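Local coordinates for protein alpha-glucosidase (PDB 6PNR) that probably cleaves sulfoquinovose from alpha-linked sulfoquinovosides, such as those derived from plant sulfolipid, as a family 31 glycoside hydrolase, at residues A[236-244]-A[544-555]. Sequence-based numbering, arbitrary orientation.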
loop_
_atom_site.group_PDB
_atom_site.type_symbol
_atom_site.label_atom_id
_atom_site.label_comp_id
_atom_site.label_asym_id
_atom_site.label_seq_id
_atom_site.Cartn_x
_atom_site.Cartn_y
_atom_site.Cartn_z
ATOM N N ASP A 236 1.608 -3.564 -46.788
ATOM C CA ASP A 236 0.677 -2.667 -47.468
ATOM C C ASP A 236 -0.780 -3.026 -47.188
ATOM O O ASP A 236 -1.642 -2.141 -47.201
ATOM C CB ASP A 236 0.916 -2.672 -48.981
ATOM C CG ASP A 236 1.823 -1.540 -49.434
ATOM O OD1 ASP A 236 2.064 -0.608 -48.636
ATOM O OD2 ASP A 236 2.302 -1.586 -50.589
ATOM N N TRP A 237 -1.087 -4.304 -46.958
ATOM C CA TRP A 237 -2.496 -4.671 -46.832
ATOM C C TRP A 237 -3.151 -4.134 -45.561
ATOM O O TRP A 237 -4.387 -4.090 -45.506
ATOM C CB TRP A 237 -2.688 -6.195 -46.897
ATOM C CG TRP A 237 -1.889 -7.014 -45.913
ATOM C CD1 TRP A 237 -0.712 -7.662 -46.162
ATOM C CD2 TRP A 237 -2.215 -7.292 -44.540
ATOM N NE1 TRP A 237 -0.290 -8.323 -45.040
ATOM C CE2 TRP A 237 -1.188 -8.110 -44.028
ATOM C CE3 TRP A 237 -3.273 -6.931 -43.697
ATOM C CZ2 TRP A 237 -1.181 -8.571 -42.714
ATOM C CZ3 TRP A 237 -3.269 -7.391 -42.387
ATOM C CH2 TRP A 237 -2.229 -8.204 -41.910
ATOM N N VAL A 238 -2.382 -3.716 -44.543
ATOM C CA VAL A 238 -3.048 -3.227 -43.334
ATOM C C VAL A 238 -3.855 -1.972 -43.643
ATOM O O VAL A 238 -4.878 -1.709 -42.999
ATOM C CB VAL A 238 -2.067 -2.967 -42.159
ATOM C CG1 VAL A 238 -1.128 -4.139 -41.919
ATOM C CG2 VAL A 238 -1.309 -1.653 -42.323
ATOM N N TYR A 239 -3.438 -1.196 -44.642
ATOM C CA TYR A 239 -4.114 0.058 -44.955
ATOM C C TYR A 239 -5.404 -0.136 -45.736
ATOM O O TYR A 239 -6.071 0.858 -46.036
ATOM C CB TYR A 239 -3.173 0.990 -45.747
ATOM C CG TYR A 239 -1.865 1.234 -45.016
ATOM C CD1 TYR A 239 -1.792 2.127 -43.949
ATOM C CD2 TYR A 239 -0.720 0.531 -45.362
ATOM C CE1 TYR A 239 -0.603 2.324 -43.256
ATOM C CE2 TYR A 239 0.481 0.727 -44.684
ATOM C CZ TYR A 239 0.536 1.623 -43.640
ATOM O OH TYR A 239 1.736 1.806 -42.983
ATOM N N ASN A 240 -5.758 -1.373 -46.090
ATOM C CA ASN A 240 -7.031 -1.648 -46.755
ATOM C C ASN A 240 -8.243 -1.411 -45.859
ATOM O O ASN A 240 -9.368 -1.439 -46.362
ATOM C CB ASN A 240 -7.071 -3.098 -47.268
ATOM C CG ASN A 240 -6.078 -3.359 -48.393
ATOM O OD1 ASN A 240 -5.650 -2.436 -49.072
ATOM N ND2 ASN A 240 -5.732 -4.630 -48.609
ATOM N N GLY A 241 -8.062 -1.193 -44.557
ATOM C CA GLY A 241 -9.223 -1.043 -43.700
ATOM C C GLY A 241 -9.099 -1.692 -42.332
ATOM O O GLY A 241 -8.005 -1.794 -41.758
ATOM N N LEU A 242 -10.234 -2.125 -41.797
ATOM C CA LEU A 242 -10.312 -2.550 -40.406
ATOM C C LEU A 242 -9.863 -3.999 -40.249
ATOM O O LEU A 242 -10.094 -4.834 -41.128
ATOM C CB LEU A 242 -11.753 -2.392 -39.909
ATOM C CG LEU A 242 -12.118 -2.629 -38.448
ATOM C CD1 LEU A 242 -11.414 -1.619 -37.565
ATOM C CD2 LEU A 242 -13.666 -2.515 -38.286
ATOM N N ILE A 243 -9.216 -4.287 -39.123
ATOM C CA ILE A 243 -8.955 -5.649 -38.671
ATOM C C ILE A 243 -10.045 -5.977 -37.659
ATOM O O ILE A 243 -10.044 -5.429 -36.553
ATOM C CB ILE A 243 -7.566 -5.789 -38.031
ATOM C CG1 ILE A 243 -6.458 -5.277 -38.970
ATOM C CG2 ILE A 243 -7.314 -7.241 -37.604
ATOM C CD1 ILE A 243 -6.266 -6.107 -40.194
ATOM N N ILE A 244 -10.988 -6.855 -38.011
ATOM C CA ILE A 244 -12.126 -7.121 -37.130
ATOM C C ILE A 244 -11.829 -8.313 -36.222
ATOM O O ILE A 244 -11.423 -9.389 -36.684
ATOM C CB ILE A 244 -13.424 -7.334 -37.934
ATOM C CG1 ILE A 244 -13.283 -8.439 -38.971
ATOM C CG2 ILE A 244 -13.831 -6.032 -38.616
ATOM C CD1 ILE A 244 -14.626 -8.975 -39.453
ATOM N N LEU A 544 -18.891 3.473 -38.147
ATOM C CA LEU A 544 -17.582 2.851 -38.274
ATOM C C LEU A 544 -17.134 2.817 -39.737
ATOM O O LEU A 544 -15.948 3.005 -40.038
ATOM C CB LEU A 544 -17.627 1.444 -37.669
ATOM C CG LEU A 544 -16.328 0.645 -37.634
ATOM C CD1 LEU A 544 -15.272 1.428 -36.873
ATOM C CD2 LEU A 544 -16.591 -0.697 -36.968
ATOM N N ALA A 545 -18.072 2.588 -40.660
ATOM C CA ALA A 545 -17.743 2.651 -42.083
ATOM C C ALA A 545 -17.081 3.976 -42.439
ATOM O O ALA A 545 -16.076 4.009 -43.161
ATOM C CB ALA A 545 -19.009 2.450 -42.922
ATOM N N ARG A 546 -17.630 5.083 -41.936
ATOM C CA ARG A 546 -17.020 6.388 -42.166
ATOM C C ARG A 546 -15.628 6.476 -41.541
ATOM O O ARG A 546 -14.670 6.910 -42.196
ATOM C CB ARG A 546 -17.932 7.484 -41.627
ATOM C CG ARG A 546 -17.249 8.837 -41.428
ATOM C CD ARG A 546 -18.270 9.873 -40.990
ATOM N NE ARG A 546 -17.685 11.176 -40.728
ATOM C CZ ARG A 546 -17.025 11.498 -39.623
ATOM N NH1 ARG A 546 -16.843 10.599 -38.652
ATOM N NH2 ARG A 546 -16.546 12.728 -39.492
ATOM N N LEU A 547 -15.494 6.060 -40.273
ATOM C CA LEU A 547 -14.203 6.168 -39.597
ATOM C C LEU A 547 -13.139 5.340 -40.307
ATOM O O LEU A 547 -11.999 5.790 -40.480
ATOM C CB LEU A 547 -14.328 5.736 -38.129
ATOM C CG LEU A 547 -15.373 6.484 -37.274
ATOM C CD1 LEU A 547 -15.471 5.910 -35.865
ATOM C CD2 LEU A 547 -15.115 7.988 -37.217
ATOM N N VAL A 548 -13.490 4.129 -40.725
ATOM C CA VAL A 548 -12.521 3.280 -41.399
ATOM C C VAL A 548 -12.186 3.852 -42.774
ATOM O O VAL A 548 -11.031 3.809 -43.211
ATOM C CB VAL A 548 -13.064 1.842 -41.476
ATOM C CG1 VAL A 548 -12.235 0.995 -42.417
ATOM C CG2 VAL A 548 -13.107 1.220 -40.059
ATOM N N ASP A 549 -13.183 4.410 -43.468
ATOM C CA ASP A 549 -12.906 5.064 -44.744
ATOM C C ASP A 549 -11.918 6.211 -44.560
ATOM O O ASP A 549 -10.961 6.331 -45.328
ATOM C CB ASP A 549 -14.207 5.554 -45.386
ATOM C CG ASP A 549 -14.024 5.998 -46.842
ATOM O OD1 ASP A 549 -13.042 5.580 -47.487
ATOM O OD2 ASP A 549 -14.873 6.769 -47.339
ATOM N N VAL A 550 -12.100 7.026 -43.515
ATOM C CA VAL A 550 -11.131 8.078 -43.217
ATOM C C VAL A 550 -9.734 7.489 -43.050
ATOM O O VAL A 550 -8.751 8.025 -43.579
ATOM C CB VAL A 550 -11.562 8.878 -41.973
ATOM C CG1 VAL A 550 -10.436 9.787 -41.510
ATOM C CG2 VAL A 550 -12.803 9.699 -42.278
ATOM N N TYR A 551 -9.623 6.379 -42.313
ATOM C CA TYR A 551 -8.327 5.724 -42.152
ATOM C C TYR A 551 -7.716 5.370 -43.504
ATOM O O TYR A 551 -6.532 5.636 -43.739
ATOM C CB TYR A 551 -8.479 4.480 -41.269
ATOM C CG TYR A 551 -7.283 3.549 -41.239
ATOM C CD1 TYR A 551 -6.175 3.821 -40.441
ATOM C CD2 TYR A 551 -7.284 2.375 -41.982
ATOM C CE1 TYR A 551 -5.095 2.949 -40.397
ATOM C CE2 TYR A 551 -6.218 1.508 -41.948
ATOM C CZ TYR A 551 -5.125 1.797 -41.161
ATOM O OH TYR A 551 -4.074 0.914 -41.141
ATOM N N THR A 552 -8.508 4.806 -44.420
ATOM C CA THR A 552 -7.946 4.485 -45.733
ATOM C C THR A 552 -7.578 5.745 -46.513
ATOM O O THR A 552 -6.584 5.749 -47.242
ATOM C CB THR A 552 -8.905 3.617 -46.547
ATOM O OG1 THR A 552 -10.109 4.347 -46.832
ATOM C CG2 THR A 552 -9.230 2.331 -45.789
ATOM N N MET A 553 -8.356 6.823 -46.378
ATOM C CA MET A 553 -8.014 8.063 -47.070
ATOM C C MET A 553 -6.712 8.661 -46.541
ATOM O O MET A 553 -5.949 9.270 -47.308
ATOM C CB MET A 553 -9.170 9.062 -46.943
ATOM C CG MET A 553 -10.431 8.598 -47.650
ATOM S SD MET A 553 -11.838 9.672 -47.313
ATOM C CE MET A 553 -11.350 11.148 -48.223
ATOM N N LEU A 554 -6.431 8.478 -45.248
ATOM C CA LEU A 554 -5.193 8.973 -44.658
ATOM C C LEU A 554 -3.981 8.144 -45.061
ATOM O O LEU A 554 -2.850 8.630 -44.935
ATOM C CB LEU A 554 -5.296 8.987 -43.122
ATOM C CG LEU A 554 -6.208 10.013 -42.437
ATOM C CD1 LEU A 554 -6.492 9.621 -40.994
ATOM C CD2 LEU A 554 -5.573 11.399 -42.479
ATOM N N ALA A 555 -4.194 6.912 -45.522
ATOM C CA ALA A 555 -3.098 5.965 -45.738
ATOM C C ALA A 555 -1.903 6.510 -46.513
ATOM O O ALA A 555 -0.764 6.167 -46.146
ATOM C CB ALA A 555 -3.634 4.715 -46.452
HETATM O O HOH W 1 -5.733 -1.376 -39.997
#
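Tyr-551 reaches from helix 544-555 into the turn made by Val-238 to Gly-241, its CG swung anti to the backbone N (chi1 168°). The carbonyl oxygen of Val-238 meets the ring at its edge, in plane, 3.6 Å from Tyr-551 CE2. Tyrosine suits this place because its flat ring fits among backbone carbonyls while its OH finds polar company: it hydrogen-bonds Pro-518 O and weakly accepts from a water that also donates to Gly-241 O, bridging helix and turn. A phenylalanine here would probably leave Pro-518 O without its donor and the water without its weak link to the helix.

Tyr-239 crosses Tyr-551 at about a right angle, its CD1 3.8 Å from Tyr-551 OH. Val-238 CG2 lies over the centre of the Tyr-239 ring, which helps fix its rotation, and Ala-555 is small enough for its CB to come within 3.8 Å of Tyr-239 CB. Thr-552 divides its branches: OG1 bonds back to Asp-549 O in its own helix, while CG2 rests against the turn, 3.5 Å from Tyr-239 O. Gly-241 takes up phi 141° and psi -150°, a backbone shape that suits glycine because a CB would press on the carbonyl of Asn-240; its bare CA packs 3.9 Å from Val-548 CG1. Beyond it Leu-242 crosses both Val-548 and Leu-544 at about right angles; its CD2 meets Leu-544 CD2 at 3.7 Å, branched aliphatic groups filling a buried seam.

The contact thus packs a helix of the TIM-barrel domain against the 3-10 turn leading into strand 242-245. This strand pairs in parallel with 267-271 through Leu-242 and Ile-244, and Ile-243 bonds Met-520 and Thr-522, as expected where first and last strands close a TIM barrel. Helix 655-665 packs on Val-550, Met-553 and Leu-554.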